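Local coordinates for protein fructosyl amine: oxygen oxidoreductase (PDB 3DJE) that binds FAD and probably uses it to oxidise fructosyl amino acids, acting as a deglycating fructosamine oxidase, at residues L225-Q230 / I393-D398. Numbering follows the deposited sequence.
Sequences LDFKNQ and IKWNPD
Gln230 stands its amide edge-on over the indole of Trp395, the two planes 89° apart, with Gln230 NE2 3.4 Å from Trp395 CE2. A glutamine suits this place because its extended chain carries a donor and an acceptor to different partners. Gln230 NE2 gives a hydrogen to Phe227 O at 2.9 Å, while Gln230 OE1 accepts from Asn396 N at 2.8 Å, and together these bonds fix the amide's rotation. Phe227 O also accepts the N-H of Gln230, from the opposite face of its plane, closing a type I' turn. Trp395 CG lies anti to the backbone N (chi1 -174°), and the broad indole reaches the 225-230 loop, where apolar Leu225 and Phe227 suit its carbon rim: Trp395 CH2 meets Leu225 CD2 tip to tip and Trp395 CZ3 meets Phe227 CD2 at 3.8 Å.

The solvent side is looser. Lysine suits it: Lys228 CB touches the apolar ring of Pro397 while NZ turns back to a salt bridge with Asp226 OD2, and a water bridges Lys228 O and Pro397 O.

The loop between strands 212-215 and 232-242 meets the chain leaving helix 387-393 toward helix 397-400, with Leu225, Phe227 and Trp395 packing on strand 356-360.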
loop_
_atom_site.group_PDB
_atom_site.type_symbol
_atom_site.label_atom_id
_atom_site.label_comp_id
_atom_site.label_asym_id
_atom_site.label_seq_id
_atom_site.Cartn_x
_atom_site.Cartn_y
_atom_site.Cartn_z
ATOM N N LEU A 225 16.965 10.385 4.742
ATOM C CA LEU A 225 17.456 11.115 3.591
ATOM C C LEU A 225 16.612 12.371 3.416
ATOM O O LEU A 225 15.424 12.354 3.724
ATOM C CB LEU A 225 17.283 10.224 2.338
ATOM C CG LEU A 225 17.815 10.656 0.977
ATOM C CD1 LEU A 225 19.310 10.469 0.919
ATOM C CD2 LEU A 225 17.159 9.848 -0.130
ATOM N N ASP A 226 17.216 13.425 2.875
ATOM C CA ASP A 226 16.468 14.611 2.470
ATOM C C ASP A 226 15.781 14.381 1.122
ATOM O O ASP A 226 16.434 14.427 0.076
ATOM C CB ASP A 226 17.411 15.819 2.381
ATOM C CG ASP A 226 16.679 17.130 2.082
ATOM O OD1 ASP A 226 15.438 17.142 1.927
ATOM O OD2 ASP A 226 17.368 18.170 1.994
ATOM N N PHE A 227 14.471 14.136 1.152
ATOM C CA PHE A 227 13.728 13.919 -0.080
ATOM C C PHE A 227 13.284 15.193 -0.790
ATOM O O PHE A 227 12.534 15.130 -1.772
ATOM C CB PHE A 227 12.524 12.994 0.161
ATOM C CG PHE A 227 12.891 11.541 0.218
ATOM C CD1 PHE A 227 13.283 10.954 1.420
ATOM C CD2 PHE A 227 12.861 10.764 -0.935
ATOM C CE1 PHE A 227 13.624 9.597 1.473
ATOM C CE2 PHE A 227 13.200 9.396 -0.894
ATOM C CZ PHE A 227 13.594 8.824 0.306
ATOM N N LYS A 228 13.714 16.355 -0.294
ATOM C CA LYS A 228 13.308 17.619 -0.920
ATOM C C LYS A 228 11.772 17.732 -1.077
ATOM O O LYS A 228 11.268 18.104 -2.142
ATOM C CB LYS A 228 14.007 17.789 -2.280
ATOM C CG LYS A 228 15.519 17.540 -2.271
ATOM C CD LYS A 228 16.247 18.551 -1.406
ATOM C CE LYS A 228 17.749 18.339 -1.457
ATOM N NZ LYS A 228 18.442 19.154 -0.424
ATOM N N ASN A 229 11.050 17.375 -0.016
ATOM C CA ASN A 229 9.589 17.446 0.051
ATOM C C ASN A 229 8.868 16.488 -0.889
ATOM O O ASN A 229 7.665 16.611 -1.086
ATOM C CB ASN A 229 9.073 18.891 -0.127
ATOM C CG ASN A 229 9.629 19.837 0.931
ATOM O OD1 ASN A 229 9.699 19.493 2.119
ATOM N ND2 ASN A 229 10.047 21.020 0.500
ATOM N N GLN A 230 9.588 15.514 -1.443
ATOM C CA GLN A 230 8.937 14.570 -2.374
ATOM C C GLN A 230 7.981 13.578 -1.712
ATOM O O GLN A 230 7.093 13.048 -2.388
ATOM C CB GLN A 230 9.962 13.801 -3.198
ATOM C CG GLN A 230 10.635 14.609 -4.290
ATOM C CD GLN A 230 11.732 13.817 -4.949
ATOM O OE1 GLN A 230 11.499 13.118 -5.936
ATOM N NE2 GLN A 230 12.938 13.897 -4.390
ATOM N N ILE A 393 9.080 8.186 -13.001
ATOM C CA ILE A 393 9.392 7.705 -11.643
ATOM C C ILE A 393 10.727 8.229 -11.092
ATOM O O ILE A 393 11.125 7.885 -9.968
ATOM C CB ILE A 393 9.412 6.157 -11.574
ATOM C CG1 ILE A 393 10.561 5.609 -12.435
ATOM C CG2 ILE A 393 8.033 5.598 -11.965
ATOM C CD1 ILE A 393 10.733 4.090 -12.446
ATOM N N LYS A 394 11.417 9.058 -11.869
ATOM C CA LYS A 394 12.743 9.544 -11.467
ATOM C C LYS A 394 12.716 10.472 -10.249
ATOM O O LYS A 394 11.671 11.005 -9.897
ATOM C CB LYS A 394 13.423 10.269 -12.633
ATOM C CG LYS A 394 12.701 11.518 -13.083
ATOM C CD LYS A 394 13.577 12.259 -14.060
ATOM C CE LYS A 394 12.855 13.404 -14.706
ATOM N NZ LYS A 394 13.752 13.977 -15.754
ATOM N N TRP A 395 13.882 10.635 -9.619
ATOM C CA TRP A 395 14.087 11.665 -8.594
ATOM C C TRP A 395 13.600 13.000 -9.148
ATOM O O TRP A 395 14.020 13.411 -10.227
ATOM C CB TRP A 395 15.574 11.739 -8.237
ATOM C CG TRP A 395 15.902 12.658 -7.110
ATOM C CD1 TRP A 395 16.336 13.958 -7.210
ATOM C CD2 TRP A 395 15.856 12.354 -5.710
ATOM N NE1 TRP A 395 16.556 14.482 -5.949
ATOM C CE2 TRP A 395 16.269 13.521 -5.013
ATOM C CE3 TRP A 395 15.493 11.216 -4.972
ATOM C CZ2 TRP A 395 16.326 13.580 -3.615
ATOM C CZ3 TRP A 395 15.566 11.272 -3.573
ATOM C CH2 TRP A 395 15.977 12.449 -2.914
ATOM N N ASN A 396 12.699 13.661 -8.420
ATOM C CA ASN A 396 11.945 14.789 -8.976
ATOM C C ASN A 396 11.638 15.886 -7.952
ATOM O O ASN A 396 10.481 16.080 -7.590
ATOM C CB ASN A 396 10.630 14.265 -9.582
ATOM C CG ASN A 396 10.050 15.178 -10.676
ATOM O OD1 ASN A 396 9.133 14.778 -11.392
ATOM N ND2 ASN A 396 10.581 16.386 -10.806
ATOM N N PRO A 397 12.666 16.616 -7.481
ATOM C CA PRO A 397 12.364 17.665 -6.499
ATOM C C PRO A 397 11.479 18.789 -7.059
ATOM O O PRO A 397 10.720 19.413 -6.313
ATOM C CB PRO A 397 13.750 18.209 -6.125
ATOM C CG PRO A 397 14.626 17.840 -7.248
ATOM C CD PRO A 397 14.105 16.554 -7.798
ATOM N N ASP A 398 11.561 19.033 -8.365
ATOM C CA ASP A 398 10.825 20.144 -8.979
ATOM C C ASP A 398 9.304 20.009 -8.902
ATOM O O ASP A 398 8.603 21.010 -8.799
ATOM C CB ASP A 398 11.287 20.373 -10.425
ATOM C CG ASP A 398 12.728 20.869 -10.507
ATOM O OD1 ASP A 398 13.239 21.413 -9.506
ATOM O OD2 ASP A 398 13.355 20.715 -11.577
HETATM O O HOH W 1 11.407 20.292 -3.855
#